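Local coordinates for putative PAS/PAC sensor protein (Nakamurella multipartita DSM 44233, PDB 6HMJ), which senses blue light through a flavin mononucleotide held in a light-oxygen-voltage domain and probably couples this signal to RNA binding, at residues R240-A252 against L261-G273. Residues are numbered along the deposited sequence; the frame is centred on the assembly and turned at random.
Sequences RAAHDASVAITVA and LVYANPAFERLTG. With FMN (flavin mononucleotide), chain E.
Asn265 reaches across to Ala242, Val247 and Ile249 through both ends of its carboxamide. Asn265 ND2 donates to Ala242 O (3.1 Å), where helix 234-244 is ending, and to Val247 O (3.0 Å) in the following loop, with both acceptors close to the amide plane. Asn265 OD1 takes Ile249 N at 2.9 Å and, from the opposite face of that plane, Phe268 N, the capping bond of helix 266-272. CG stands between the backbone N and the carbonyl carbon (chi1 68°), which puts OD1 within bonding distance of Phe268 N, in the first turn of its own helix, and of Ile249 N. With an alanine in place of Asn265, the acceptors Ala242 O and Val247 O and the donor Ile249 N are likely to lose their mates, and helix 266-272 its side-chain cap.

On the side of helix 266-272 the packing is close: Ala267 CB sits against the Val247 carbonyl, Ala248 CB meets the Phe268 backbone, and Thr250 CG2 lies over one face of the Phe268 ring, 3.7 Å from its centroid, a CH-pi contact opposite the face taken by Thr272 CG2. The looser, partly exposed side is the His243-Pro266 pair, where Pro266 CG rides over the His243 ring at 4.0 Å from its centroid. A water donates to His243 O and Ala245 O and accepts from Ala267 N.

Toward the hairpin, Val251 O receives both Val262 N (2.8 Å) and Tyr263 N, a classic beta bulge in the antiparallel pair. Thr250 and Ala252 turn to the flavin; Thr250 OG1 is hydrogen-bonded to Gln347 and Gly345. In this PAS-fold sheet, strand 250-253 runs between strands 340-346 and 261-264, helix 266-272 packs beside it, and the helix 234-244 end meets the second subunit, where Asp244 bonds Ser331 of that chain.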
# COMPACT_ATOMS: atom_id res chain seq x y z
N ARG A 240 17.22 41.46 -14.71
CA ARG A 240 17.90 40.26 -14.25
C ARG A 240 17.01 39.45 -13.31
O ARG A 240 17.00 38.21 -13.37
CB ARG A 240 19.21 40.63 -13.56
CG ARG A 240 20.04 39.44 -13.16
CD ARG A 240 20.48 38.60 -14.34
NE ARG A 240 21.59 37.73 -13.98
CZ ARG A 240 22.20 36.90 -14.82
NH1 ARG A 240 21.81 36.82 -16.08
NH2 ARG A 240 23.20 36.14 -14.39
N ALA A 241 16.26 40.12 -12.44
CA ALA A 241 15.43 39.41 -11.48
C ALA A 241 14.38 38.57 -12.18
O ALA A 241 14.27 37.36 -11.94
CB ALA A 241 14.77 40.41 -10.52
N ALA A 242 13.60 39.18 -13.07
CA ALA A 242 12.59 38.44 -13.81
C ALA A 242 13.21 37.33 -14.65
O ALA A 242 12.57 36.29 -14.87
CB ALA A 242 11.78 39.38 -14.69
N HIS A 243 14.45 37.51 -15.10
CA HIS A 243 15.08 36.51 -15.95
C HIS A 243 15.41 35.24 -15.16
O HIS A 243 15.21 34.13 -15.66
CB HIS A 243 16.33 37.09 -16.59
CG HIS A 243 16.91 36.24 -17.68
ND1 HIS A 243 16.35 36.17 -18.94
CD2 HIS A 243 17.99 35.43 -17.70
CE1 HIS A 243 17.07 35.35 -19.69
NE2 HIS A 243 18.07 34.89 -18.96
N ASP A 244 15.92 35.39 -13.94
CA ASP A 244 16.40 34.26 -13.16
C ASP A 244 15.35 33.70 -12.20
O ASP A 244 15.58 32.64 -11.61
CB ASP A 244 17.64 34.66 -12.37
CG ASP A 244 18.83 34.96 -13.27
OD1 ASP A 244 18.70 34.76 -14.50
OD2 ASP A 244 19.88 35.39 -12.75
N ALA A 245 14.21 34.36 -12.04
CA ALA A 245 13.18 33.87 -11.13
C ALA A 245 12.73 32.48 -11.57
O ALA A 245 12.61 32.19 -12.76
CB ALA A 245 11.99 34.82 -11.11
N SER A 246 12.49 31.61 -10.58
CA SER A 246 12.16 30.21 -10.85
C SER A 246 10.72 30.00 -11.31
O SER A 246 10.40 28.90 -11.76
CB SER A 246 12.40 29.36 -9.60
OG SER A 246 11.70 29.89 -8.48
N VAL A 247 9.86 31.01 -11.23
CA VAL A 247 8.48 30.88 -11.66
C VAL A 247 8.29 31.68 -12.94
O VAL A 247 9.03 32.62 -13.24
CB VAL A 247 7.47 31.33 -10.57
CG1 VAL A 247 7.59 30.45 -9.35
CG2 VAL A 247 7.68 32.79 -10.20
N ALA A 248 7.27 31.30 -13.70
CA ALA A 248 7.08 31.87 -15.03
C ALA A 248 6.58 33.30 -14.94
O ALA A 248 5.72 33.63 -14.11
CB ALA A 248 6.09 31.02 -15.84
N ILE A 249 7.12 34.16 -15.79
CA ILE A 249 6.71 35.55 -15.90
C ILE A 249 6.49 35.87 -17.37
O ILE A 249 7.35 35.55 -18.21
CB ILE A 249 7.75 36.51 -15.28
CG1 ILE A 249 8.01 36.12 -13.82
CG2 ILE A 249 7.27 37.96 -15.39
CD1 ILE A 249 9.08 36.95 -13.15
N THR A 250 5.35 36.48 -17.69
CA THR A 250 5.04 36.88 -19.05
C THR A 250 4.40 38.26 -19.03
O THR A 250 3.75 38.65 -18.06
CB THR A 250 4.10 35.88 -19.74
OG1 THR A 250 2.93 35.69 -18.93
CG2 THR A 250 4.79 34.54 -19.93
N VAL A 251 4.61 39.00 -20.11
CA VAL A 251 4.01 40.32 -20.28
C VAL A 251 3.33 40.38 -21.64
O VAL A 251 3.90 39.94 -22.65
CB VAL A 251 5.06 41.45 -20.16
CG1 VAL A 251 4.38 42.81 -20.26
CG2 VAL A 251 5.84 41.32 -18.86
N ALA A 252 2.12 40.91 -21.67
CA ALA A 252 1.36 41.09 -22.89
C ALA A 252 1.05 42.57 -23.07
O ALA A 252 0.75 43.27 -22.09
CB ALA A 252 0.07 40.28 -22.88
N LEU A 261 2.13 38.65 -26.78
CA LEU A 261 3.19 38.49 -25.79
C LEU A 261 4.38 39.34 -26.19
O LEU A 261 4.83 39.29 -27.34
CB LEU A 261 3.61 37.03 -25.67
CG LEU A 261 2.88 36.10 -24.70
CD1 LEU A 261 3.49 34.71 -24.78
CD2 LEU A 261 2.95 36.62 -23.27
N VAL A 262 4.91 40.11 -25.24
CA VAL A 262 6.10 40.92 -25.47
C VAL A 262 7.25 40.54 -24.54
O VAL A 262 8.36 41.06 -24.71
CB VAL A 262 5.80 42.43 -25.35
CG1 VAL A 262 4.81 42.84 -26.43
CG2 VAL A 262 5.26 42.78 -23.98
N TYR A 263 7.02 39.65 -23.56
CA TYR A 263 8.09 39.14 -22.73
C TYR A 263 7.71 37.77 -22.17
O TYR A 263 6.54 37.51 -21.87
CB TYR A 263 8.43 40.07 -21.56
CG TYR A 263 9.49 39.49 -20.66
CD1 TYR A 263 10.83 39.51 -21.01
CD2 TYR A 263 9.14 38.88 -19.46
CE1 TYR A 263 11.80 38.96 -20.20
CE2 TYR A 263 10.10 38.33 -18.63
CZ TYR A 263 11.43 38.37 -19.00
OH TYR A 263 12.38 37.82 -18.18
N ALA A 264 8.72 36.91 -22.04
CA ALA A 264 8.54 35.60 -21.42
C ALA A 264 9.90 35.12 -20.93
O ALA A 264 10.85 35.05 -21.72
CB ALA A 264 7.93 34.60 -22.40
N ASN A 265 10.00 34.80 -19.65
CA ASN A 265 11.27 34.42 -19.04
C ASN A 265 11.52 32.93 -19.19
O ASN A 265 10.61 32.16 -19.53
CB ASN A 265 11.28 34.84 -17.57
CG ASN A 265 10.30 34.04 -16.72
OD1 ASN A 265 9.50 33.27 -17.24
ND2 ASN A 265 10.37 34.24 -15.41
N PRO A 266 12.75 32.48 -18.94
CA PRO A 266 13.06 31.05 -19.14
C PRO A 266 12.20 30.12 -18.30
O PRO A 266 11.93 28.99 -18.74
CB PRO A 266 14.54 30.96 -18.75
CG PRO A 266 15.07 32.33 -18.96
CD PRO A 266 13.95 33.26 -18.59
N ALA A 267 11.78 30.53 -17.10
CA ALA A 267 10.90 29.68 -16.31
C ALA A 267 9.62 29.37 -17.07
O ALA A 267 9.07 28.26 -16.97
CB ALA A 267 10.58 30.35 -14.97
N PHE A 268 9.12 30.34 -17.84
CA PHE A 268 7.99 30.08 -18.72
C PHE A 268 8.38 29.08 -19.81
O PHE A 268 7.58 28.20 -20.16
CB PHE A 268 7.50 31.39 -19.34
CG PHE A 268 6.34 31.22 -20.27
CD1 PHE A 268 6.55 31.04 -21.63
CD2 PHE A 268 5.04 31.26 -19.80
CE1 PHE A 268 5.49 30.89 -22.50
CE2 PHE A 268 3.98 31.12 -20.66
CZ PHE A 268 4.20 30.93 -22.02
N GLU A 269 9.60 29.18 -20.33
CA GLU A 269 10.04 28.25 -21.37
C GLU A 269 10.10 26.83 -20.83
O GLU A 269 9.66 25.89 -21.50
CB GLU A 269 11.40 28.68 -21.91
CG GLU A 269 11.41 30.10 -22.50
CD GLU A 269 12.74 30.46 -23.15
OE1 GLU A 269 13.55 29.55 -23.42
OE2 GLU A 269 12.96 31.67 -23.40
N ARG A 270 10.63 26.65 -19.62
CA ARG A 270 10.65 25.32 -19.01
C ARG A 270 9.23 24.81 -18.76
O ARG A 270 8.93 23.64 -19.00
CB ARG A 270 11.46 25.32 -17.72
CG ARG A 270 12.96 25.41 -17.92
CD ARG A 270 13.72 25.37 -16.60
NE ARG A 270 14.44 26.62 -16.33
CZ ARG A 270 14.07 27.54 -15.44
NH1 ARG A 270 12.97 27.38 -14.71
NH2 ARG A 270 14.80 28.63 -15.29
N LEU A 271 8.36 25.68 -18.25
CA LEU A 271 7.01 25.25 -17.89
C LEU A 271 6.23 24.77 -19.11
O LEU A 271 5.57 23.73 -19.06
CB LEU A 271 6.27 26.41 -17.21
CG LEU A 271 4.77 26.24 -16.94
CD1 LEU A 271 4.55 25.17 -15.88
CD2 LEU A 271 4.15 27.56 -16.52
N THR A 272 6.31 25.51 -20.21
CA THR A 272 5.47 25.26 -21.37
C THR A 272 6.17 24.50 -22.48
O THR A 272 5.49 23.97 -23.37
CB THR A 272 4.94 26.58 -21.94
OG1 THR A 272 6.04 27.38 -22.40
CG2 THR A 272 4.17 27.35 -20.87
N GLY A 273 7.50 24.44 -22.46
CA GLY A 273 8.23 23.87 -23.58
C GLY A 273 8.33 24.77 -24.78
O GLY A 273 8.80 24.32 -25.83
N1 FMN E . -4.49 31.82 -21.04
C2 FMN E . -4.14 30.53 -20.82
O2 FMN E . -4.94 29.62 -21.11
N3 FMN E . -2.95 30.19 -20.29
C4 FMN E . -2.03 31.09 -19.94
O4 FMN E . -0.94 30.73 -19.45
C4A FMN E . -2.33 32.52 -20.15
N5 FMN E . -1.46 33.49 -19.83
C5A FMN E . -1.77 34.79 -20.03
C6 FMN E . -0.84 35.76 -19.68
C7 FMN E . -1.13 37.11 -19.89
C7M FMN E . -0.11 38.15 -19.50
C8 FMN E . -2.43 37.50 -20.47
C8M FMN E . -2.79 38.95 -20.70
C9 FMN E . -3.36 36.53 -20.82
C9A FMN E . -3.09 35.18 -20.62
N10 FMN E . -4.01 34.16 -20.97
C10 FMN E . -3.65 32.83 -20.73
C1' FMN E . -5.34 34.43 -21.54
C2' FMN E . -5.30 34.33 -23.05
O2' FMN E . -4.06 34.83 -23.56
C3' FMN E . -6.45 35.14 -23.62
O3' FMN E . -6.31 36.51 -23.20
C4' FMN E . -7.82 34.64 -23.19
O4' FMN E . -7.99 33.28 -23.56
C5' FMN E . -8.84 35.56 -23.85
O5' FMN E . -9.87 34.82 -24.50
P FMN E . -9.82 34.66 -26.09
O1P FMN E . -11.04 33.82 -26.36
O2P FMN E . -9.90 36.08 -26.60
O3P FMN E . -8.49 34.01 -26.39
O HOH W 1 12.97 32.51 -15.30